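Local coordinates for sortase family protein (Streptococcus agalactiae, PDB 4D7W) that probably acts as a class C sortase, a cysteine transpeptidase that takes part in assembling type 2B pili on this Gram-positive bacterium, at residues T105-G111 against D167-T173; M39-M43 against L93-S97; A27-N31 against S97-G101; T60-Y65 against P76-G80. All coordinates share one frame; numbering follows the deposited sequence.

Contact 1 (T105-G111 against D167-T173); sequences THSILSG and DYQTLVT
The His106 imidazole meets Tyr168 on one face, where Tyr168 CB sits 3.8 Å from the ring centroid in a CH-pi contact, and the phenol ring presents its edge from further off, planes at 65°. At the rim, near the ring plane, NE2 shares a 2.7 Å hydrogen bond with Thr170 OG1, while ND1 is held by Gln161 O. With CG anti to the backbone N (chi1 -171°), the imidazole swings across to the neighbouring strand. Beneath these groups, 105-110 and 167-173 run parallel in the sheet; their ladder runs from Tyr168 N on Thr105 O (3.1 Å) through Leu109 N on Thr170 O (2.9 Å), and past it Thr173 OG1 donates to Gly111 O at 2.8 Å. On the opposite face Leu171 CD2 packs 3.8 Å from Leu109 CB. Water 1 donates to Tyr168 O and to Thr105 OG1 (2.7 Å), which is also hydrogen-bonded to Gly102 O, and Asp167 turns its carboxylate to Arg190 and Tyr144. Thr170 to Thr173 belong to the TLxTC signature of sortases, whose cysteine follows Thr173 and is probably the nucleophile. Locking each imidazole nitrogen fixes the ring's rotation, and the Thr173 hydroxyl ties down the strand end leading into that cysteine.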
loop_
_atom_site.group_PDB
_atom_site.type_symbol
_atom_site.label_atom_id
_atom_site.label_comp_id
_atom_site.label_asym_id
_atom_site.label_seq_id
_atom_site.Cartn_x
_atom_site.Cartn_y
_atom_site.Cartn_z
ATOM N N THR A 105 -11.933 -3.219 -4.493
ATOM C CA THR A 105 -10.468 -3.210 -4.544
ATOM C C THR A 105 -9.899 -3.670 -3.215
ATOM O O THR A 105 -10.561 -3.600 -2.188
ATOM C CB THR A 105 -9.903 -1.814 -4.891
ATOM O OG1 THR A 105 -10.314 -0.859 -3.903
ATOM C CG2 THR A 105 -10.387 -1.356 -6.280
ATOM N N HIS A 106 -8.676 -4.178 -3.239
ATOM C CA HIS A 106 -7.996 -4.538 -2.005
ATOM C C HIS A 106 -6.516 -4.362 -2.261
ATOM O O HIS A 106 -5.916 -5.103 -3.029
ATOM C CB HIS A 106 -8.324 -5.972 -1.563
ATOM C CG HIS A 106 -7.817 -6.307 -0.186
ATOM N ND1 HIS A 106 -8.148 -7.474 0.469
ATOM C CD2 HIS A 106 -7.002 -5.623 0.654
ATOM C CE1 HIS A 106 -7.551 -7.500 1.652
ATOM N NE2 HIS A 106 -6.843 -6.392 1.784
ATOM N N SER A 107 -5.967 -3.314 -1.666
ATOM C CA SER A 107 -4.561 -2.988 -1.781
ATOM C C SER A 107 -3.812 -3.579 -0.586
ATOM O O SER A 107 -4.289 -3.495 0.549
ATOM C CB SER A 107 -4.382 -1.467 -1.826
ATOM O OG SER A 107 -3.051 -1.129 -2.171
ATOM N N ILE A 108 -2.642 -4.156 -0.831
ATOM C CA ILE A 108 -1.847 -4.754 0.239
ATOM C C ILE A 108 -0.455 -4.132 0.295
ATOM O O ILE A 108 0.261 -4.117 -0.710
ATOM C CB ILE A 108 -1.711 -6.260 0.059
ATOM C CG1 ILE A 108 -3.087 -6.920 0.074
ATOM C CG2 ILE A 108 -0.842 -6.873 1.184
ATOM C CD1 ILE A 108 -3.081 -8.372 -0.392
ATOM N N LEU A 109 -0.093 -3.625 1.473
ATOM C CA LEU A 109 1.167 -2.943 1.711
ATOM C C LEU A 109 1.984 -3.728 2.735
ATOM O O LEU A 109 1.469 -4.099 3.788
ATOM C CB LEU A 109 0.919 -1.535 2.221
ATOM C CG LEU A 109 0.025 -0.663 1.346
ATOM C CD1 LEU A 109 -0.023 0.745 1.911
ATOM C CD2 LEU A 109 0.539 -0.682 -0.083
ATOM N N SER A 110 3.257 -3.952 2.433
ATOM C CA SER A 110 4.108 -4.834 3.242
ATOM C C SER A 110 5.367 -4.119 3.743
ATOM O O SER A 110 5.971 -3.304 3.034
ATOM C CB SER A 110 4.486 -6.062 2.416
ATOM O OG SER A 110 5.282 -6.971 3.152
ATOM N N GLY A 111 5.768 -4.424 4.975
ATOM C CA GLY A 111 6.949 -3.805 5.534
ATOM C C GLY A 111 7.558 -4.722 6.582
ATOM O O GLY A 111 6.829 -5.407 7.323
ATOM N N ASP A 167 -13.860 -1.573 -0.360
ATOM C CA ASP A 167 -12.609 -0.858 -0.626
ATOM C C ASP A 167 -11.686 -1.066 0.588
ATOM O O ASP A 167 -11.816 -0.362 1.595
ATOM C CB ASP A 167 -12.896 0.637 -0.875
ATOM C CG ASP A 167 -11.646 1.450 -1.194
ATOM O OD1 ASP A 167 -10.503 0.989 -0.939
ATOM O OD2 ASP A 167 -11.820 2.582 -1.698
ATOM N N TYR A 168 -10.781 -2.040 0.471
ATOM C CA TYR A 168 -9.912 -2.498 1.563
ATOM C C TYR A 168 -8.446 -2.166 1.332
ATOM O O TYR A 168 -7.975 -2.193 0.202
ATOM C CB TYR A 168 -10.012 -4.017 1.743
ATOM C CG TYR A 168 -11.290 -4.521 2.390
ATOM C CD1 TYR A 168 -11.855 -3.859 3.477
ATOM C CD2 TYR A 168 -11.915 -5.670 1.925
ATOM C CE1 TYR A 168 -13.017 -4.324 4.083
ATOM C CE2 TYR A 168 -13.082 -6.138 2.520
ATOM C CZ TYR A 168 -13.619 -5.464 3.599
ATOM O OH TYR A 168 -14.761 -5.935 4.185
ATOM N N GLN A 169 -7.721 -1.906 2.418
ATOM C CA GLN A 169 -6.267 -1.871 2.362
ATOM C C GLN A 169 -5.730 -2.611 3.586
ATOM O O GLN A 169 -6.148 -2.335 4.707
ATOM C CB GLN A 169 -5.757 -0.431 2.314
ATOM C CG GLN A 169 -4.259 -0.270 2.095
ATOM C CD GLN A 169 -3.893 1.165 1.763
ATOM O OE1 GLN A 169 -3.427 1.906 2.625
ATOM N NE2 GLN A 169 -4.120 1.568 0.510
ATOM N N THR A 170 -4.831 -3.562 3.365
ATOM C CA THR A 170 -4.253 -4.338 4.469
ATOM C C THR A 170 -2.777 -4.020 4.613
ATOM O O THR A 170 -2.053 -3.938 3.616
ATOM C CB THR A 170 -4.437 -5.850 4.246
ATOM O OG1 THR A 170 -5.827 -6.157 4.274
ATOM C CG2 THR A 170 -3.729 -6.686 5.339
ATOM N N LEU A 171 -2.342 -3.817 5.856
ATOM C CA LEU A 171 -0.939 -3.627 6.156
ATOM C C LEU A 171 -0.415 -4.939 6.753
ATOM O O LEU A 171 -1.013 -5.491 7.675
ATOM C CB LEU A 171 -0.736 -2.442 7.113
ATOM C CG LEU A 171 -1.444 -1.128 6.749
ATOM C CD1 LEU A 171 -1.137 -0.072 7.789
ATOM C CD2 LEU A 171 -1.089 -0.630 5.305
ATOM N N VAL A 172 0.682 -5.437 6.194
ATOM C CA VAL A 172 1.198 -6.756 6.497
ATOM C C VAL A 172 2.611 -6.663 7.043
ATOM O O VAL A 172 3.456 -5.962 6.481
ATOM C CB VAL A 172 1.227 -7.653 5.241
ATOM C CG1 VAL A 172 1.743 -9.056 5.599
ATOM C CG2 VAL A 172 -0.165 -7.720 4.598
ATOM N N THR A 173 2.882 -7.375 8.131
ATOM C CA THR A 173 4.247 -7.486 8.606
ATOM C C THR A 173 4.424 -8.859 9.248
ATOM O O THR A 173 3.469 -9.631 9.321
ATOM C CB THR A 173 4.609 -6.370 9.606
ATOM O OG1 THR A 173 6.017 -6.405 9.863
ATOM C CG2 THR A 173 3.828 -6.517 10.924
HETATM O O HOH W 1 -8.126 -0.937 -2.252
#

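Contact 2 (M39-M43 against L93-S97); sequences MKWHM and LEGSS
Lys40 and Gly95 make the tight part: Lys40 N donates a nearly straight bond (167°) to Gly95 O at 2.9 Å, and Gly95 CA returns a C-H contact to Lys40 O at 3.5 Å. Having no side chain, Gly95 lets the two backbones close to 4.3 Å between its CA and that of Lys40. Two methionines lie along the adjoining turn. Met39 rests its SD 3.8 Å from Ser96 CA, and Met43, its CG anti to the backbone N (chi1 -178°), reaches out so that SD lies against Glu94 CD at 3.8 Å and CE against Glu94 O. The Glu94 carboxylate itself pairs with Arg48. Looser is the outer side, where the exposed Trp41 touches with one ring corner, CZ3 to Leu93 CD2 at 3.9 Å, and packs a face on Met39 CB of its own segment; the Lys40 amine leads away to Glu47. The receiving loop is stiffened from within: Leu93 O accepts both Ser96 N and Ser96 OG, the hydroxyl at 2.7 Å on a lone pair in the carbonyl plane. This is a type I beta turn, Leu93 to Ser96, following strand 90-92 of the sortase sheet, with the loop between N-terminal helices 34-37 and 45-52 laid across it.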
loop_
_atom_site.group_PDB
_atom_site.type_symbol
_atom_site.label_atom_id
_atom_site.label_comp_id
_atom_site.label_asym_id
_atom_site.label_seq_id
_atom_site.Cartn_x
_atom_site.Cartn_y
_atom_site.Cartn_z
ATOM N N MET A 39 -7.389 -11.173 -7.074
ATOM C CA MET A 39 -5.973 -10.878 -6.895
ATOM C C MET A 39 -5.170 -11.488 -8.020
ATOM O O MET A 39 -5.443 -12.605 -8.462
ATOM C CB MET A 39 -5.470 -11.405 -5.554
ATOM C CG MET A 39 -6.080 -10.688 -4.375
ATOM S SD MET A 39 -5.545 -8.971 -4.308
ATOM C CE MET A 39 -6.130 -8.466 -2.699
ATOM N N LYS A 40 -4.169 -10.758 -8.483
ATOM C CA LYS A 40 -3.370 -11.225 -9.598
ATOM C C LYS A 40 -2.090 -11.877 -9.098
ATOM O O LYS A 40 -1.000 -11.371 -9.337
ATOM C CB LYS A 40 -3.068 -10.065 -10.549
ATOM C CG LYS A 40 -4.341 -9.416 -11.117
ATOM C CD LYS A 40 -4.071 -8.550 -12.335
ATOM C CE LYS A 40 -3.804 -9.388 -13.568
ATOM N NZ LYS A 40 -4.996 -10.151 -14.022
ATOM N N TRP A 41 -2.235 -12.999 -8.401
ATOM C CA TRP A 41 -1.097 -13.797 -7.948
ATOM C C TRP A 41 -0.215 -14.270 -9.116
ATOM O O TRP A 41 1.000 -14.378 -8.977
ATOM C CB TRP A 41 -1.575 -15.020 -7.143
ATOM C CG TRP A 41 -2.568 -14.713 -6.045
ATOM C CD1 TRP A 41 -3.885 -15.080 -6.000
ATOM C CD2 TRP A 41 -2.320 -13.974 -4.842
ATOM N NE1 TRP A 41 -4.472 -14.613 -4.848
ATOM C CE2 TRP A 41 -3.534 -13.932 -4.119
ATOM C CE3 TRP A 41 -1.197 -13.335 -4.312
ATOM C CZ2 TRP A 41 -3.651 -13.275 -2.896
ATOM C CZ3 TRP A 41 -1.314 -12.692 -3.096
ATOM C CH2 TRP A 41 -2.534 -12.663 -2.401
ATOM N N HIS A 42 -0.830 -14.549 -10.264
ATOM C CA HIS A 42 -0.103 -15.113 -11.404
ATOM C C HIS A 42 0.244 -14.064 -12.455
ATOM O O HIS A 42 0.074 -14.301 -13.653
ATOM C CB HIS A 42 -0.919 -16.230 -12.061
ATOM C CG HIS A 42 -1.227 -17.375 -11.149
ATOM N ND1 HIS A 42 -2.109 -18.378 -11.488
ATOM C CD2 HIS A 42 -0.769 -17.680 -9.912
ATOM C CE1 HIS A 42 -2.182 -19.251 -10.498
ATOM N NE2 HIS A 42 -1.379 -18.849 -9.529
ATOM N N MET A 43 0.747 -12.921 -12.006
ATOM C CA MET A 43 0.999 -11.774 -12.875
ATOM C C MET A 43 1.986 -12.066 -14.010
ATOM O O MET A 43 3.095 -12.541 -13.773
ATOM C CB MET A 43 1.497 -10.611 -12.023
ATOM C CG MET A 43 1.763 -9.333 -12.765
ATOM S SD MET A 43 1.817 -7.928 -11.638
ATOM C CE MET A 43 0.186 -7.262 -11.867
ATOM N N LEU A 93 2.238 -4.944 -2.602
ATOM C CA LEU A 93 2.155 -6.292 -3.189
ATOM C C LEU A 93 1.654 -6.223 -4.637
ATOM O O LEU A 93 0.531 -5.788 -4.895
ATOM C CB LEU A 93 1.240 -7.199 -2.362
ATOM C CG LEU A 93 1.369 -8.706 -2.602
ATOM C CD1 LEU A 93 2.776 -9.175 -2.314
ATOM C CD2 LEU A 93 0.384 -9.501 -1.747
ATOM N N GLU A 94 2.480 -6.686 -5.571
ATOM C CA GLU A 94 2.344 -6.292 -6.975
ATOM C C GLU A 94 1.024 -6.752 -7.609
ATOM O O GLU A 94 0.507 -6.102 -8.526
ATOM C CB GLU A 94 3.539 -6.828 -7.785
ATOM C CG GLU A 94 3.476 -8.321 -8.035
ATOM C CD GLU A 94 4.491 -8.799 -9.079
ATOM O OE1 GLU A 94 5.312 -7.969 -9.532
ATOM O OE2 GLU A 94 4.456 -10.002 -9.447
ATOM N N GLY A 95 0.475 -7.857 -7.122
ATOM C CA GLY A 95 -0.779 -8.353 -7.666
ATOM C C GLY A 95 -2.040 -7.814 -7.009
ATOM O O GLY A 95 -3.145 -8.263 -7.335
ATOM N N SER A 96 -1.894 -6.862 -6.085
ATOM C CA SER A 96 -3.057 -6.304 -5.394
ATOM C C SER A 96 -3.467 -4.980 -6.015
ATOM O O SER A 96 -2.767 -4.444 -6.864
ATOM C CB SER A 96 -2.783 -6.139 -3.885
ATOM O OG SER A 96 -1.762 -5.191 -3.595
ATOM N N SER A 97 -4.629 -4.461 -5.622
ATOM C CA SER A 97 -5.104 -3.211 -6.187
ATOM C C SER A 97 -4.169 -2.050 -5.808
ATOM O O SER A 97 -3.590 -2.049 -4.722
ATOM C CB SER A 97 -6.534 -2.911 -5.710
ATOM O OG SER A 97 -7.378 -4.049 -5.836
#

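Contact 3 (A27-N31 against S97-G101); sequences AKEYN and SLPIG
Asn31 grips the 97-101 loop with both ends of its amide. Its OD1 accepts Leu98 N at 2.8 Å, on a lone pair in the carbonyl plane, though the bond is bent, 140° at the hydrogen. The amide nitrogen ND2 gives one hydrogen to Leu98 O and the other to Gly101 O, each at 3.0 Å. Both acceptors lie almost exactly in the amide plane, so three bonds fix its rotation, and buried backbone groups on the turning loop find partners in a single side chain. Bound at N-H and C=O alike, Leu98 is read much as a neighbouring strand would read it. Helix 17-31, which carries Asn31, is one of the N-terminal helices packed against the sortase beta-barrel fold, and the loop it holds links strand 90-92 to strand 105-115 of that barrel. Just before the grip, Ser97 CB stands 3.6 Å from Asn31 OD1, while its own hydroxyl turns to His106 N. Beyond the amide the contact is apolar. Leu98 CD1 fits between Ala27 CB, one turn before Asn31 and 3.7 Å off, and Tyr30 CD2 at 3.4 Å, its chain crossing that of the tyrosine at about a right angle. Ile100 arrives from the loop's far limb: CG1 stands between its own N and carbonyl carbon (chi1 59°), and the chain beyond runs out extended, so that CD1 meets Ala27 CB at 3.6 Å. The same methyl brushes Lys28 CG, whose long chain continues outward, fully extended. Tyr51 of helix 45-52 covers Tyr30 and Leu98 together.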
loop_
_atom_site.group_PDB
_atom_site.type_symbol
_atom_site.label_atom_id
_atom_site.label_comp_id
_atom_site.label_asym_id
_atom_site.label_seq_id
_atom_site.Cartn_x
_atom_site.Cartn_y
_atom_site.Cartn_z
ATOM N N ALA A 27 -4.858 4.920 -13.240
ATOM C CA ALA A 27 -4.807 4.063 -12.049
ATOM C C ALA A 27 -6.208 3.576 -11.715
ATOM O O ALA A 27 -6.391 2.436 -11.343
ATOM C CB ALA A 27 -4.186 4.807 -10.875
ATOM N N LYS A 28 -7.209 4.433 -11.916
ATOM C CA LYS A 28 -8.590 4.021 -11.701
ATOM C C LYS A 28 -8.997 2.945 -12.686
ATOM O O LYS A 28 -9.640 1.962 -12.329
ATOM C CB LYS A 28 -9.528 5.217 -11.805
ATOM C CG LYS A 28 -9.325 6.229 -10.706
ATOM C CD LYS A 28 -10.419 7.279 -10.774
ATOM C CE LYS A 28 -10.295 8.259 -9.643
ATOM N NZ LYS A 28 -11.369 9.288 -9.787
ATOM N N GLU A 29 -8.631 3.135 -13.942
ATOM C CA GLU A 29 -8.929 2.144 -14.954
ATOM C C GLU A 29 -8.274 0.819 -14.567
ATOM O O GLU A 29 -8.893 -0.237 -14.631
ATOM C CB GLU A 29 -8.438 2.611 -16.318
ATOM C CG GLU A 29 -9.042 1.858 -17.451
ATOM C CD GLU A 29 -10.527 2.131 -17.588
ATOM O OE1 GLU A 29 -11.026 3.103 -16.972
ATOM O OE2 GLU A 29 -11.194 1.372 -18.316
ATOM N N TYR A 30 -7.012 0.891 -14.161
ATOM C CA TYR A 30 -6.284 -0.290 -13.716
ATOM C C TYR A 30 -7.029 -1.027 -12.604
ATOM O O TYR A 30 -7.261 -2.228 -12.695
ATOM C CB TYR A 30 -4.900 0.114 -13.243
ATOM C CG TYR A 30 -4.013 -1.039 -12.815
ATOM C CD1 TYR A 30 -3.180 -1.684 -13.733
ATOM C CD2 TYR A 30 -3.978 -1.458 -11.488
ATOM C CE1 TYR A 30 -2.345 -2.717 -13.344
ATOM C CE2 TYR A 30 -3.148 -2.493 -11.083
ATOM C CZ TYR A 30 -2.332 -3.120 -12.018
ATOM O OH TYR A 30 -1.513 -4.148 -11.614
ATOM N N ASN A 31 -7.421 -0.302 -11.562
ATOM C CA ASN A 31 -8.077 -0.930 -10.415
ATOM C C ASN A 31 -9.475 -1.480 -10.720
ATOM O O ASN A 31 -10.073 -2.185 -9.902
ATOM C CB ASN A 31 -8.161 0.070 -9.264
ATOM C CG ASN A 31 -7.007 -0.057 -8.296
ATOM O OD1 ASN A 31 -6.029 -0.750 -8.570
ATOM N ND2 ASN A 31 -7.102 0.632 -7.165
ATOM N N SER A 97 -4.629 -4.461 -5.622
ATOM C CA SER A 97 -5.104 -3.211 -6.187
ATOM C C SER A 97 -4.169 -2.050 -5.808
ATOM O O SER A 97 -3.590 -2.049 -4.722
ATOM C CB SER A 97 -6.534 -2.911 -5.710
ATOM O OG SER A 97 -7.378 -4.049 -5.836
ATOM N N LEU A 98 -4.019 -1.071 -6.702
ATOM C CA LEU A 98 -3.274 0.164 -6.384
ATOM C C LEU A 98 -3.887 0.842 -5.160
ATOM O O LEU A 98 -5.098 0.793 -4.981
ATOM C CB LEU A 98 -3.274 1.142 -7.582
ATOM C CG LEU A 98 -2.656 0.567 -8.855
ATOM C CD1 LEU A 98 -2.921 1.449 -10.102
ATOM C CD2 LEU A 98 -1.158 0.345 -8.629
ATOM N N PRO A 99 -3.051 1.476 -4.320
ATOM C CA PRO A 99 -3.493 2.073 -3.053
ATOM C C PRO A 99 -4.361 3.333 -3.174
ATOM O O PRO A 99 -4.461 4.070 -2.203
ATOM C CB PRO A 99 -2.168 2.399 -2.344
ATOM C CG PRO A 99 -1.169 2.520 -3.456
ATOM C CD PRO A 99 -1.582 1.468 -4.438
ATOM N N ILE A 100 -4.975 3.584 -4.325
ATOM C CA ILE A 100 -5.970 4.660 -4.420
ATOM C C ILE A 100 -7.387 4.110 -4.200
ATOM O O ILE A 100 -8.375 4.828 -4.330
ATOM C CB ILE A 100 -5.909 5.365 -5.769
ATOM C CG1 ILE A 100 -6.150 4.358 -6.904
ATOM C CG2 ILE A 100 -4.563 6.056 -5.933
ATOM C CD1 ILE A 100 -6.633 4.995 -8.206
ATOM N N GLY A 101 -7.491 2.824 -3.887
ATOM C CA GLY A 101 -8.794 2.228 -3.640
ATOM C C GLY A 101 -9.720 2.296 -4.840
ATOM O O GLY A 101 -9.260 2.286 -5.988
#

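Contact 4 (T60-Y65 against P76-G80); sequences TGNMGY and PLYHG
Strands 62-65 and 76-79 pair antiparallel at 153° across a beta bulge: Met63 and Gly64 both lie opposite Leu77, which donates N to Gly64 O (2.7 Å) and accepts Met63 N at its own O (2.7 Å), while Asn62-Tyr78 and Tyr65-Pro76 are non-hydrogen-bonded pairs. Past the bulge Gly61 O receives two bonds from one residue, His79 N and His79 ND1, each at 2.9 Å; ND1 comes from well above the carbonyl plane, although the oxygen is near the ring plane. Over the imidazole sits Met63, its extended chain crossing at about a right angle and setting CE 3.4 Å from the ring centroid. NE2 is bonded to Gln54 O; with a carbonyl at each nitrogen the ring is probably biased toward its doubly protonated form. Tyr78 lays one face under Asn62, whose CB is 3.5 Å from Tyr78 CE2, and turns its edge to Thr60 O. Thr60 OG1, also bonded to Asp58, accepts Asn62 N in an ST turn before the strand. Strand 132-137 flanks the first strand of this hairpin, and 90-92 the second. Helix 3-13 covers the face of Asn62, Tyr65, Pro76 and Tyr78, and Tyr51 of helix 45-52 meets His79 edge-to-face.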
loop_
_atom_site.group_PDB
_atom_site.type_symbol
_atom_site.label_atom_id
_atom_site.label_comp_id
_atom_site.label_asym_id
_atom_site.label_seq_id
_atom_site.Cartn_x
_atom_site.Cartn_y
_atom_site.Cartn_z
ATOM N N THR A 60 11.905 5.927 -9.969
ATOM C CA THR A 60 12.250 5.391 -8.653
ATOM C C THR A 60 11.305 4.296 -8.145
ATOM O O THR A 60 11.646 3.577 -7.219
ATOM C CB THR A 60 12.275 6.501 -7.597
ATOM O OG1 THR A 60 10.937 6.861 -7.255
ATOM C CG2 THR A 60 12.982 7.730 -8.131
ATOM N N GLY A 61 10.119 4.180 -8.723
ATOM C CA GLY A 61 9.120 3.259 -8.197
ATOM C C GLY A 61 8.247 3.827 -7.069
ATOM O O GLY A 61 7.346 3.142 -6.568
ATOM N N ASN A 62 8.507 5.074 -6.675
ATOM C CA ASN A 62 7.857 5.698 -5.518
ATOM C C ASN A 62 6.448 6.160 -5.898
ATOM O O ASN A 62 6.294 6.976 -6.798
ATOM C CB ASN A 62 8.712 6.870 -5.015
ATOM C CG ASN A 62 8.165 7.514 -3.740
ATOM O OD1 ASN A 62 7.055 7.205 -3.271
ATOM N ND2 ASN A 62 8.945 8.429 -3.182
ATOM N N MET A 63 5.436 5.608 -5.225
ATOM C CA MET A 63 4.020 5.848 -5.547
ATOM C C MET A 63 3.395 6.940 -4.705
ATOM O O MET A 63 2.252 7.348 -4.951
ATOM C CB MET A 63 3.173 4.595 -5.297
ATOM C CG MET A 63 3.169 3.516 -6.312
ATOM S SD MET A 63 2.200 2.171 -5.565
ATOM C CE MET A 63 2.536 0.915 -6.784
ATOM N N GLY A 64 4.106 7.347 -3.662
ATOM C CA GLY A 64 3.531 8.192 -2.632
ATOM C C GLY A 64 4.021 7.743 -1.262
ATOM O O GLY A 64 5.083 7.158 -1.152
ATOM N N TYR A 65 3.261 8.030 -0.214
ATOM C CA TYR A 65 3.721 7.727 1.122
ATOM C C TYR A 65 2.557 7.465 2.054
ATOM O O TYR A 65 1.446 7.963 1.845
ATOM C CB TYR A 65 4.602 8.856 1.670
ATOM C CG TYR A 65 3.953 10.221 1.777
ATOM C CD1 TYR A 65 3.936 11.103 0.692
ATOM C CD2 TYR A 65 3.392 10.650 2.977
ATOM C CE1 TYR A 65 3.356 12.366 0.802
ATOM C CE2 TYR A 65 2.802 11.911 3.094
ATOM C CZ TYR A 65 2.790 12.763 2.007
ATOM O OH TYR A 65 2.201 14.012 2.128
ATOM N N PRO A 76 7.817 6.307 2.503
ATOM C CA PRO A 76 7.520 6.222 1.066
ATOM C C PRO A 76 7.054 4.825 0.664
ATOM O O PRO A 76 7.559 3.834 1.200
ATOM C CB PRO A 76 8.864 6.575 0.405
ATOM C CG PRO A 76 9.909 6.231 1.445
ATOM C CD PRO A 76 9.256 6.503 2.779
ATOM N N LEU A 77 6.095 4.765 -0.257
ATOM C CA LEU A 77 5.519 3.522 -0.781
ATOM C C LEU A 77 6.074 3.202 -2.149
ATOM O O LEU A 77 5.969 4.035 -3.043
ATOM C CB LEU A 77 3.995 3.630 -0.930
ATOM C CG LEU A 77 3.119 3.637 0.304
ATOM C CD1 LEU A 77 1.663 3.762 -0.136
ATOM C CD2 LEU A 77 3.342 2.360 1.098
ATOM N N TYR A 78 6.608 2.001 -2.346
ATOM C CA TYR A 78 7.155 1.656 -3.656
ATOM C C TYR A 78 6.399 0.518 -4.354
ATOM O O TYR A 78 5.764 -0.311 -3.704
ATOM C CB TYR A 78 8.642 1.295 -3.515
ATOM C CG TYR A 78 9.523 2.496 -3.207
ATOM C CD1 TYR A 78 9.710 2.925 -1.903
ATOM C CD2 TYR A 78 10.150 3.212 -4.229
ATOM C CE1 TYR A 78 10.506 4.025 -1.609
ATOM C CE2 TYR A 78 10.937 4.320 -3.946
ATOM C CZ TYR A 78 11.110 4.712 -2.628
ATOM O OH TYR A 78 11.882 5.796 -2.320
ATOM N N HIS A 79 6.487 0.480 -5.686
ATOM C CA HIS A 79 6.059 -0.682 -6.459
ATOM C C HIS A 79 6.760 -1.951 -5.982
ATOM O O HIS A 79 7.978 -1.971 -5.828
ATOM C CB HIS A 79 6.357 -0.503 -7.957
ATOM C CG HIS A 79 5.492 0.516 -8.651
ATOM N ND1 HIS A 79 5.725 1.870 -8.572
ATOM C CD2 HIS A 79 4.411 0.370 -9.454
ATOM C CE1 HIS A 79 4.826 2.520 -9.295
ATOM N NE2 HIS A 79 4.014 1.634 -9.840
ATOM N N GLY A 80 5.994 -3.017 -5.765
ATOM C CA GLY A 80 6.581 -4.327 -5.539
ATOM C C GLY A 80 7.130 -4.469 -4.135
ATOM O O GLY A 80 7.111 -3.526 -3.355
#

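Contacts 2 and 3 share Ser97, their centres 12 Å apart, so one loop takes the N-terminal segments at two successive places. Ser97 also ties both to contact 1, its OG 2.9 Å from His106 N, and Ile108 O lies 2.9 Å from Leu93 N. Contact 4 is nested within the chain loops that contacts 2 and 3 close; it meets contact 3 where Met63 SD packs 4.0 Å from Pro99 CG, and contact 1 where Leu77 CD2 packs 3.8 Å from Leu109 CD1. The probable active site follows directly on contact 1, at its Gly111 and Thr173 end, whereas contacts 2 and 3 gather round the beginning of 105-111.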